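Dermonecrotic toxin (Pasteurella multocida, PDB 2EBF) is a mitogenic toxin that induces bone resorption and is associated with severe progressive atrophic rhinitis in pigs, this chain being its C-terminal region. Local coordinates at residues D383-L386 with T391-D394; S415-G420 with S449-N454; F432-G437 with G441-L446; E489-D492 with K497-V500. All blocks are in the same frame, centred on the assembly; numbering follows the deposited sequence.

Contact 1 (D383-L386 with T391-D394); sequences DFFL and TFID
Phe385 and Phe392 meet as a T-shaped (edge-to-face) pair, tilted well short of perpendicular: the ring planes stand at 59° and the centroids lie 4.9 Å apart. The edge belongs to Phe385. Its CD2 and CE2 atoms come down onto one face of the Phe392 ring, Phe385 CD2 lying 3.7 Å from Phe392 CE2, while Phe385 CE2 sits off-centre toward the rim, 3.8 Å from Phe392 CG. The two side chains reach this meeting differently. Phe392 already points its CB at the other helix, whereas Phe385 leaves its own helix at an angle and gets there because its CG swings away from the backbone N (chi1 173°), carrying the ring into the gap between the helices. No hydrogen bond crosses here; the contact consists of these two buried rings, and the backbones stay well apart, with 8.3 Å between the CA atoms of Phe385 and Phe392. Both rings also rest on Leu397 and on Val499 of strand 498-502, so helices 379-387 and 389-394 lie against the sheet together. Phe385 extends the aromatic cluster to Phe501 and touches Leu446 of helix 442-452, while Phe392 reaches Ile363 on helix 359-370.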
loop_
_atom_site.group_PDB
_atom_site.type_symbol
_atom_site.label_atom_id
_atom_site.label_comp_id
_atom_site.label_asym_id
_atom_site.label_seq_id
_atom_site.Cartn_x
_atom_site.Cartn_y
_atom_site.Cartn_z
ATOM N N ASP A 383 27.963 4.270 22.276
ATOM C CA ASP A 383 28.960 4.250 23.357
ATOM C C ASP A 383 28.361 4.578 24.725
ATOM O O ASP A 383 28.693 3.926 25.718
ATOM C CB ASP A 383 30.132 5.180 23.040
ATOM C CG ASP A 383 31.031 4.638 21.937
ATOM O OD1 ASP A 383 31.176 3.401 21.816
ATOM O OD2 ASP A 383 31.611 5.450 21.195
ATOM N N PHE A 384 27.480 5.579 24.775
ATOM C CA PHE A 384 26.755 5.910 26.009
ATOM C C PHE A 384 25.938 4.720 26.521
ATOM O O PHE A 384 25.959 4.398 27.709
ATOM C CB PHE A 384 25.822 7.111 25.792
ATOM C CG PHE A 384 24.994 7.447 26.996
ATOM C CD1 PHE A 384 23.736 6.878 27.174
ATOM C CD2 PHE A 384 25.480 8.314 27.968
ATOM C CE1 PHE A 384 22.983 7.170 28.295
ATOM C CE2 PHE A 384 24.728 8.614 29.093
ATOM C CZ PHE A 384 23.483 8.037 29.261
ATOM N N PHE A 385 25.199 4.087 25.614
ATOM C CA PHE A 385 24.404 2.913 25.955
ATOM C C PHE A 385 25.309 1.815 26.532
ATOM O O PHE A 385 25.059 1.288 27.625
ATOM C CB PHE A 385 23.640 2.413 24.717
ATOM C CG PHE A 385 22.932 1.120 24.939
ATOM C CD1 PHE A 385 23.389 -0.050 24.337
ATOM C CD2 PHE A 385 21.830 1.057 25.788
ATOM C CE1 PHE A 385 22.751 -1.255 24.565
ATOM C CE2 PHE A 385 21.185 -0.158 26.022
ATOM C CZ PHE A 385 21.641 -1.307 25.406
ATOM N N LEU A 386 26.384 1.503 25.814
ATOM C CA LEU A 386 27.308 0.456 26.259
ATOM C C LEU A 386 27.955 0.782 27.601
ATOM O O LEU A 386 28.122 -0.107 28.433
ATOM C CB LEU A 386 28.366 0.148 25.187
ATOM C CG LEU A 386 27.807 -0.396 23.865
ATOM C CD1 LEU A 386 28.907 -0.665 22.880
ATOM C CD2 LEU A 386 26.984 -1.651 24.105
ATOM N N THR A 391 23.192 -1.108 33.824
ATOM C CA THR A 391 22.058 -0.459 34.453
ATOM C C THR A 391 20.784 -0.752 33.667
ATOM O O THR A 391 19.724 -0.972 34.257
ATOM C CB THR A 391 22.317 1.063 34.602
ATOM O OG1 THR A 391 23.578 1.254 35.269
ATOM C CG2 THR A 391 21.210 1.737 35.412
ATOM N N PHE A 392 20.885 -0.763 32.343
ATOM C CA PHE A 392 19.751 -1.144 31.504
ATOM C C PHE A 392 19.341 -2.592 31.786
ATOM O O PHE A 392 18.155 -2.882 31.939
ATOM C CB PHE A 392 20.066 -0.967 30.010
ATOM C CG PHE A 392 19.967 0.459 29.525
ATOM C CD1 PHE A 392 18.756 0.961 29.032
ATOM C CD2 PHE A 392 21.086 1.295 29.536
ATOM C CE1 PHE A 392 18.651 2.287 28.574
ATOM C CE2 PHE A 392 20.995 2.621 29.076
ATOM C CZ PHE A 392 19.780 3.112 28.593
ATOM N N ILE A 393 20.330 -3.480 31.855
ATOM C CA ILE A 393 20.110 -4.914 32.081
ATOM C C ILE A 393 19.456 -5.158 33.444
ATOM O O ILE A 393 18.504 -5.938 33.562
ATOM C CB ILE A 393 21.440 -5.703 31.948
ATOM C CG1 ILE A 393 21.961 -5.622 30.503
ATOM C CG2 ILE A 393 21.286 -7.166 32.377
ATOM C CD1 ILE A 393 23.321 -6.283 30.299
ATOM N N ASP A 394 19.966 -4.476 34.465
ATOM C CA ASP A 394 19.424 -4.572 35.817
ATOM C C ASP A 394 17.968 -4.133 35.934
ATOM O O ASP A 394 17.255 -4.571 36.842
ATOM C CB ASP A 394 20.281 -3.756 36.781
ATOM C CG ASP A 394 21.611 -4.415 37.078
ATOM O OD1 ASP A 394 21.838 -5.569 36.647
ATOM O OD2 ASP A 394 22.429 -3.774 37.772
#

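Contact 2 (S415-G420 with S449-N454); sequences SQFLQG and SAKDNN
Two helix C-termini, each closed by a Schellman motif, lie side by side here, and Phe417 and Leu418 of one take the side chain of Lys451 from the other. Gly420 and Asn454 are the C-prime residues, both with positive phi; at the second end Asn453 ND2 adds a 2.7 Å hydrogen bond to Ser449 O, an acceptor it shares with its own backbone N. The backbones come close, with 5.1 Å between the CA atoms of Leu418 and Lys451.

The lysine carries most of the contact through its methylenes. With CG anti to the backbone N (chi1 -178°), the chain starts straight toward helix 407-418 and then bends at chi3 and chi4. It crosses Phe417 at about a right angle: Lys451 CB lies 3.7 Å from Phe417 CE2, and Lys451 CD makes an off-centre CH-pi contact, 4.2 Å from the Phe417 ring centroid. Lys451 CD also passes 3.3 Å from Phe417 O. Leu418 flanks the lysine with its CD2 methyl, 3.8 Å from Lys451 CA, and touches Ala450 more loosely. Trp424 meets the Phe417 ring edge-to-face.

Lys451 NZ reaches across through water 1, which donates to Leu418 O at 3.2 Å and takes a weak bond from the ammonium group. The lysine is thus split by role: its aliphatic stem packs as a hydrocarbon, while its charge lies near the C-terminal end of helix 407-418, linked to it through the water, where the helix dipole would probably favour it mildly.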
loop_
_atom_site.group_PDB
_atom_site.type_symbol
_atom_site.label_atom_id
_atom_site.label_comp_id
_atom_site.label_asym_id
_atom_site.label_seq_id
_atom_site.Cartn_x
_atom_site.Cartn_y
_atom_site.Cartn_z
ATOM N N SER A 415 21.387 -14.316 14.047
ATOM C CA SER A 415 21.123 -15.478 14.878
ATOM C C SER A 415 22.350 -16.391 14.925
ATOM O O SER A 415 22.687 -16.930 15.975
ATOM C CB SER A 415 19.898 -16.226 14.356
ATOM O OG SER A 415 19.512 -17.240 15.257
ATOM N N GLN A 416 23.027 -16.530 13.787
ATOM C CA GLN A 416 24.292 -17.260 13.710
ATOM C C GLN A 416 25.396 -16.649 14.579
ATOM O O GLN A 416 26.077 -17.368 15.317
ATOM C CB GLN A 416 24.761 -17.371 12.259
ATOM C CG GLN A 416 24.569 -18.746 11.638
ATOM C CD GLN A 416 23.166 -19.008 11.122
ATOM O OE1 GLN A 416 22.976 -19.267 9.932
ATOM N NE2 GLN A 416 22.176 -18.956 12.012
ATOM N N PHE A 417 25.567 -15.330 14.488
ATOM C CA PHE A 417 26.549 -14.623 15.302
ATOM C C PHE A 417 26.301 -14.847 16.789
ATOM O O PHE A 417 27.229 -15.157 17.532
ATOM C CB PHE A 417 26.549 -13.123 15.000
ATOM C CG PHE A 417 27.425 -12.325 15.928
ATOM C CD1 PHE A 417 28.759 -12.089 15.615
ATOM C CD2 PHE A 417 26.924 -11.827 17.131
ATOM C CE1 PHE A 417 29.578 -11.357 16.476
ATOM C CE2 PHE A 417 27.737 -11.098 17.996
ATOM C CZ PHE A 417 29.066 -10.863 17.666
ATOM N N LEU A 418 25.047 -14.684 17.208
ATOM C CA LEU A 418 24.664 -14.788 18.618
ATOM C C LEU A 418 24.915 -16.171 19.203
ATOM O O LEU A 418 25.194 -16.303 20.394
ATOM C CB LEU A 418 23.191 -14.420 18.800
ATOM C CG LEU A 418 22.815 -12.945 18.649
ATOM C CD1 LEU A 418 21.308 -12.791 18.744
ATOM C CD2 LEU A 418 23.510 -12.092 19.699
ATOM N N GLN A 419 24.808 -17.193 18.359
ATOM C CA GLN A 419 25.002 -18.585 18.777
ATOM C C GLN A 419 26.447 -19.069 18.617
ATOM O O GLN A 419 26.741 -20.252 18.817
ATOM C CB GLN A 419 24.018 -19.496 18.030
ATOM C CG GLN A 419 22.592 -19.432 18.587
ATOM C CD GLN A 419 21.529 -19.356 17.502
ATOM O OE1 GLN A 419 21.385 -20.270 16.684
ATOM N NE2 GLN A 419 20.772 -18.252 17.491
ATOM N N GLY A 420 27.349 -18.154 18.270
ATOM C CA GLY A 420 28.777 -18.473 18.179
ATOM C C GLY A 420 29.215 -19.127 16.880
ATOM O O GLY A 420 30.330 -19.648 16.789
ATOM N N SER A 449 28.153 -6.887 22.375
ATOM C CA SER A 449 27.607 -6.788 23.734
ATOM C C SER A 449 26.333 -7.615 23.933
ATOM O O SER A 449 26.123 -8.184 25.005
ATOM C CB SER A 449 27.372 -5.330 24.136
ATOM O OG SER A 449 26.195 -4.804 23.533
ATOM N N ALA A 450 25.495 -7.686 22.898
ATOM C CA ALA A 450 24.262 -8.477 22.945
ATOM C C ALA A 450 24.565 -9.967 23.118
ATOM O O ALA A 450 23.877 -10.672 23.865
ATOM C CB ALA A 450 23.422 -8.240 21.680
ATOM N N LYS A 451 25.599 -10.435 22.426
ATOM C CA LYS A 451 26.038 -11.818 22.537
ATOM C C LYS A 451 26.601 -12.087 23.931
ATOM O O LYS A 451 26.152 -13.010 24.611
ATOM C CB LYS A 451 27.077 -12.147 21.463
ATOM C CG LYS A 451 27.542 -13.605 21.482
ATOM C CD LYS A 451 28.492 -13.926 20.329
ATOM C CE LYS A 451 29.945 -13.728 20.715
ATOM N NZ LYS A 451 30.610 -14.974 21.213
ATOM N N ASP A 452 27.559 -11.257 24.346
ATOM C CA ASP A 452 28.251 -11.394 25.634
ATOM C C ASP A 452 27.295 -11.328 26.814
ATOM O O ASP A 452 27.534 -11.950 27.849
ATOM C CB ASP A 452 29.312 -10.295 25.798
ATOM C CG ASP A 452 30.462 -10.418 24.807
ATOM O OD1 ASP A 452 30.710 -11.524 24.283
ATOM O OD2 ASP A 452 31.136 -9.392 24.566
ATOM N N ASN A 453 26.216 -10.565 26.659
ATOM C CA ASN A 453 25.287 -10.335 27.758
ATOM C C ASN A 453 23.963 -11.081 27.631
ATOM O O ASN A 453 23.057 -10.880 28.438
ATOM C CB ASN A 453 25.072 -8.832 27.960
ATOM C CG ASN A 453 26.337 -8.125 28.399
ATOM O OD1 ASN A 453 26.685 -8.126 29.581
ATOM N ND2 ASN A 453 27.042 -7.526 27.448
ATOM N N ASN A 454 23.875 -11.959 26.632
ATOM C CA ASN A 454 22.655 -12.719 26.330
ATOM C C ASN A 454 21.392 -11.854 26.217
ATOM O O ASN A 454 20.342 -12.170 26.785
ATOM C CB ASN A 454 22.462 -13.872 27.324
ATOM C CG ASN A 454 23.649 -14.814 27.356
ATOM O OD1 ASN A 454 24.316 -14.958 28.384
ATOM N ND2 ASN A 454 23.927 -15.458 26.225
HETATM O O HOH W 1 27.922 -16.767 21.939
#

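Contact 3 (F432-G437 with G441-L446); sequences FNLDKG and GAFRKL
Phe432 offers one ring face to Arg444 at the corner where helix 425-434 ends in a Schellman motif and helix 442-452 begins a short loop later. Arg444 NH2 sits 3.6 Å above the centre of the Phe432 ring, and CZ lies 8° off the ring normal, a cation-pi contact with the guanidinium tilted 48° from the ring plane. That guanidinium is held from elsewhere too, by a salt bridge from NH2 to Asp428.

Leu434 faces the second helix and packs on Phe443, crossing it at about a right angle. Its CB is 3.8 Å from Phe443 CD1, and its CD1 methyl makes a CH-pi contact over the ring face.

Asp435, the first residue to leave the helix, is buried and turns both carboxylate oxygens to the opening turn of helix 442-452. OD2 accepts from Phe443 N and OD1 from Arg444 N, each at 3.0 Å and each through its syn lone pair, so the flat group is gripped as by a fork. The edge of the Phe443 ring lies beside OD2. Gly441, at the N-cap position, has no side chain in the way, and its CA comes within 3.3 Å of Asp435 OD1. The N-terminal end of helix 442-452 would be expected to stabilise the charged form of Asp435.

Lys436, with positive phi, is the C-prime residue of the Schellman motif, and Gly437 N bonds back to Phe432 O. One more link spans the corner: water 2 accepts from Arg444 NE at 2.7 Å and donates to Asp435 OD1 at 2.9 Å.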
loop_
_atom_site.group_PDB
_atom_site.type_symbol
_atom_site.label_atom_id
_atom_site.label_comp_id
_atom_site.label_asym_id
_atom_site.label_seq_id
_atom_site.Cartn_x
_atom_site.Cartn_y
_atom_site.Cartn_z
ATOM N N PHE A 432 31.325 -3.631 8.825
ATOM C CA PHE A 432 32.483 -2.856 8.376
ATOM C C PHE A 432 32.065 -1.573 7.688
ATOM O O PHE A 432 32.664 -0.518 7.911
ATOM C CB PHE A 432 33.372 -3.669 7.429
ATOM C CG PHE A 432 34.457 -4.419 8.122
ATOM C CD1 PHE A 432 34.607 -5.783 7.925
ATOM C CD2 PHE A 432 35.322 -3.764 8.998
ATOM C CE1 PHE A 432 35.617 -6.489 8.572
ATOM C CE2 PHE A 432 36.335 -4.460 9.659
ATOM C CZ PHE A 432 36.487 -5.826 9.437
ATOM N N ASN A 433 31.037 -1.674 6.847
ATOM C CA ASN A 433 30.490 -0.517 6.170
ATOM C C ASN A 433 29.893 0.494 7.131
ATOM O O ASN A 433 30.203 1.684 7.050
ATOM C CB ASN A 433 29.460 -0.952 5.143
ATOM C CG ASN A 433 30.091 -1.339 3.845
ATOM O OD1 ASN A 433 30.585 -2.456 3.680
ATOM N ND2 ASN A 433 30.093 -0.410 2.905
ATOM N N LEU A 434 29.044 0.012 8.041
ATOM C CA LEU A 434 28.454 0.844 9.092
ATOM C C LEU A 434 29.494 1.540 9.968
ATOM O O LEU A 434 29.340 2.717 10.308
ATOM C CB LEU A 434 27.525 0.006 9.978
ATOM C CG LEU A 434 26.135 -0.346 9.451
ATOM C CD1 LEU A 434 25.376 -1.175 10.474
ATOM C CD2 LEU A 434 25.352 0.919 9.083
ATOM N N ASP A 435 30.543 0.807 10.334
ATOM C CA ASP A 435 31.591 1.330 11.207
ATOM C C ASP A 435 32.713 2.033 10.437
ATOM O O ASP A 435 33.776 2.312 10.998
ATOM C CB ASP A 435 32.148 0.209 12.094
ATOM C CG ASP A 435 31.193 -0.181 13.217
ATOM O OD1 ASP A 435 31.217 -1.354 13.646
ATOM O OD2 ASP A 435 30.420 0.686 13.673
ATOM N N LYS A 436 32.458 2.338 9.162
ATOM C CA LYS A 436 33.445 2.957 8.271
ATOM C C LYS A 436 34.808 2.247 8.287
ATOM O O LYS A 436 35.857 2.899 8.301
ATOM C CB LYS A 436 33.608 4.453 8.580
ATOM C CG LYS A 436 32.583 5.358 7.920
ATOM C CD LYS A 436 31.451 5.726 8.853
ATOM C CE LYS A 436 30.500 6.714 8.175
ATOM N NZ LYS A 436 29.539 7.337 9.138
ATOM N N GLY A 437 34.782 0.916 8.297
ATOM C CA GLY A 437 36.003 0.105 8.278
ATOM C C GLY A 437 36.729 -0.015 9.606
ATOM O O GLY A 437 37.751 -0.702 9.699
ATOM N N GLY A 441 34.780 -0.302 16.134
ATOM C CA GLY A 441 33.429 0.005 15.656
ATOM C C GLY A 441 32.247 -0.179 16.592
ATOM O O GLY A 441 32.017 -1.273 17.111
ATOM N N ALA A 442 31.475 0.894 16.761
ATOM C CA ALA A 442 30.320 0.942 17.674
ATOM C C ALA A 442 29.214 -0.066 17.359
ATOM O O ALA A 442 28.682 -0.715 18.271
ATOM C CB ALA A 442 29.747 2.353 17.722
ATOM N N PHE A 443 28.856 -0.189 16.078
ATOM C CA PHE A 443 27.810 -1.134 15.672
ATOM C C PHE A 443 28.246 -2.569 15.959
ATOM O O PHE A 443 27.475 -3.373 16.485
ATOM C CB PHE A 443 27.428 -0.947 14.197
ATOM C CG PHE A 443 26.602 0.303 13.926
ATOM C CD1 PHE A 443 27.206 1.464 13.446
ATOM C CD2 PHE A 443 25.226 0.315 14.161
ATOM C CE1 PHE A 443 26.444 2.621 13.191
ATOM C CE2 PHE A 443 24.459 1.454 13.910
ATOM C CZ PHE A 443 25.066 2.610 13.421
ATOM N N ARG A 444 29.500 -2.875 15.627
ATOM C CA ARG A 444 30.102 -4.167 15.951
ATOM C C ARG A 444 30.106 -4.412 17.459
ATOM O O ARG A 444 29.714 -5.483 17.926
ATOM C CB ARG A 444 31.528 -4.226 15.396
ATOM C CG ARG A 444 32.206 -5.566 15.544
ATOM C CD ARG A 444 33.538 -5.610 14.791
ATOM N NE ARG A 444 33.364 -5.449 13.343
ATOM C CZ ARG A 444 33.015 -6.422 12.500
ATOM N NH1 ARG A 444 32.795 -7.657 12.936
ATOM N NH2 ARG A 444 32.884 -6.156 11.207
ATOM N N LYS A 445 30.547 -3.408 18.211
ATOM C CA LYS A 445 30.575 -3.476 19.674
ATOM C C LYS A 445 29.198 -3.694 20.291
ATOM O O LYS A 445 29.058 -4.443 21.272
ATOM C CB LYS A 445 31.212 -2.213 20.251
ATOM C CG LYS A 445 32.723 -2.319 20.430
ATOM C CD LYS A 445 33.383 -0.949 20.557
ATOM C CE LYS A 445 33.355 -0.423 21.983
ATOM N NZ LYS A 445 34.449 0.579 22.208
ATOM N N LEU A 446 28.191 -3.037 19.715
ATOM C CA LEU A 446 26.802 -3.182 20.159
ATOM C C LEU A 446 26.344 -4.626 19.984
ATOM O O LEU A 446 25.780 -5.217 20.899
ATOM C CB LEU A 446 25.895 -2.262 19.342
ATOM C CG LEU A 446 24.680 -1.549 19.939
ATOM C CD1 LEU A 446 23.601 -1.478 18.886
ATOM C CD2 LEU A 446 24.140 -2.144 21.244
HETATM O O HOH W 2 33.260 -2.950 12.456
#

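Contact 4 (E489-D492 with K497-V500); sequences EKLD and KFVV
Leu491 meets Phe498 and Val500 in a buried apolar contact with no hydrogen bond across it, between the end of helix 473-490 and the start of strand 498-502.

The CH-pi component comes first. Leu491 CB stands above the centre of the Phe498 ring, 4.2 Å from the centroid and 5° off the ring normal, so that CB sits squarely over that face. Phe498 turns its ring there by placing CG between its backbone N and carbonyl carbon (chi1 61°). The backbone shares in this: Leu491 O lies 3.6 Å from Phe498 CE2, a van der Waals approach of the carbonyl to the ring.

The second component is aliphatic. Leu491 CD1 reaches past the ring to Val500, touching its CG2 at 3.8 Å, and keeps a looser 4.3 Å approach to Phe498 CD1. One leucine therefore spans two strand residues that point to the same side of the sheet, while Val499 between them points to the other side, onto Val373 and Phe375. Leu524 of helix 520-524 packs on both Leu491 and Phe498 and extends this apolar layer.

Strand 498-502 is an inner strand of the sheet, bonded through its backbone to strands 399-402 and 372-376. Strand 456-461, helix 473-490 and strand 498-502 form a beta-alpha-beta crossover between parallel strands, with strand 399-402 lying between them, and this contact packs the exit from the helix against the strand that follows.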
loop_
_atom_site.group_PDB
_atom_site.type_symbol
_atom_site.label_atom_id
_atom_site.label_comp_id
_atom_site.label_asym_id
_atom_site.label_seq_id
_atom_site.Cartn_x
_atom_site.Cartn_y
_atom_site.Cartn_z
ATOM N N GLU A 489 5.359 -4.838 14.798
ATOM C CA GLU A 489 5.135 -6.272 14.895
ATOM C C GLU A 489 6.033 -6.905 15.948
ATOM O O GLU A 489 5.600 -7.784 16.688
ATOM C CB GLU A 489 5.339 -6.931 13.524
ATOM C CG GLU A 489 5.054 -8.436 13.441
ATOM C CD GLU A 489 3.641 -8.831 13.859
ATOM O OE1 GLU A 489 3.501 -9.929 14.444
ATOM O OE2 GLU A 489 2.675 -8.068 13.608
ATOM N N LYS A 490 7.273 -6.433 16.037
ATOM C CA LYS A 490 8.301 -7.164 16.775
ATOM C C LYS A 490 8.680 -6.576 18.128
ATOM O O LYS A 490 9.228 -7.285 18.974
ATOM C CB LYS A 490 9.551 -7.329 15.901
ATOM C CG LYS A 490 9.297 -8.077 14.599
ATOM C CD LYS A 490 8.852 -9.510 14.877
ATOM C CE LYS A 490 8.393 -10.228 13.618
ATOM N NZ LYS A 490 9.529 -10.684 12.800
ATOM N N LEU A 491 8.387 -5.297 18.340
ATOM C CA LEU A 491 8.889 -4.598 19.523
ATOM C C LEU A 491 7.873 -4.236 20.599
ATOM O O LEU A 491 8.165 -4.411 21.786
ATOM C CB LEU A 491 9.712 -3.364 19.135
ATOM C CG LEU A 491 11.021 -3.628 18.388
ATOM C CD1 LEU A 491 11.685 -2.305 18.054
ATOM C CD2 LEU A 491 11.969 -4.551 19.169
ATOM N N ASP A 492 6.704 -3.722 20.233
ATOM C CA ASP A 492 5.739 -3.413 21.299
ATOM C C ASP A 492 4.882 -4.629 21.635
ATOM O O ASP A 492 3.748 -4.788 21.166
ATOM C CB ASP A 492 4.978 -2.070 21.132
ATOM C CG ASP A 492 4.003 -2.042 19.954
ATOM O OD1 ASP A 492 3.224 -1.056 19.882
ATOM O OD2 ASP A 492 4.005 -2.964 19.110
ATOM N N LYS A 497 11.326 -5.142 27.148
ATOM C CA LYS A 497 11.912 -3.842 27.457
ATOM C C LYS A 497 13.088 -3.679 26.507
ATOM O O LYS A 497 14.043 -4.444 26.555
ATOM C CB LYS A 497 12.373 -3.785 28.913
ATOM C CG LYS A 497 11.235 -3.783 29.919
ATOM C CD LYS A 497 11.761 -3.890 31.342
ATOM C CE LYS A 497 10.671 -3.614 32.369
ATOM N NZ LYS A 497 11.212 -3.764 33.749
ATOM N N PHE A 498 12.992 -2.707 25.609
ATOM C CA PHE A 498 13.912 -2.651 24.487
ATOM C C PHE A 498 14.575 -1.291 24.347
ATOM O O PHE A 498 14.108 -0.290 24.901
ATOM C CB PHE A 498 13.179 -3.012 23.185
ATOM C CG PHE A 498 12.043 -2.080 22.856
ATOM C CD1 PHE A 498 12.260 -0.944 22.084
ATOM C CD2 PHE A 498 10.755 -2.326 23.347
ATOM C CE1 PHE A 498 11.211 -0.073 21.780
ATOM C CE2 PHE A 498 9.703 -1.451 23.055
ATOM C CZ PHE A 498 9.936 -0.325 22.277
ATOM N N VAL A 499 15.665 -1.277 23.585
ATOM C CA VAL A 499 16.301 -0.052 23.126
ATOM C C VAL A 499 16.426 -0.137 21.603
ATOM O O VAL A 499 16.772 -1.191 21.067
ATOM C CB VAL A 499 17.706 0.115 23.761
ATOM C CG1 VAL A 499 18.458 1.260 23.111
ATOM C CG2 VAL A 499 17.606 0.298 25.285
ATOM N N VAL A 500 16.133 0.960 20.905
ATOM C CA VAL A 500 16.260 0.999 19.446
ATOM C C VAL A 500 17.254 2.072 19.035
ATOM O O VAL A 500 17.258 3.168 19.600
ATOM C CB VAL A 500 14.911 1.307 18.724
ATOM C CG1 VAL A 500 14.991 0.967 17.217
ATOM C CG2 VAL A 500 13.783 0.558 19.338
#

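Overall arrangement
From the N terminus, contact 1 closes the short turn between helices 379-387 and 389-394, which follow strand 372-376. Contact 2 closes a longer loop of 28 residues, bringing the ends of helices 407-418 and 442-452 together, and contact 3 is nested inside it, at the turn into helix 442-452. Contact 4 comes last, in series with the others, at the turn into strand 498-502. Leu386 on Ser449 joins contact 1 to contact 2, and Phe385 on Leu446 joins it to contact 3. Val499 packs under contact 1, while Phe498 and Val500, on either side of it in sequence, belong to contact 4 on the other face of the sheet, within the C2 region.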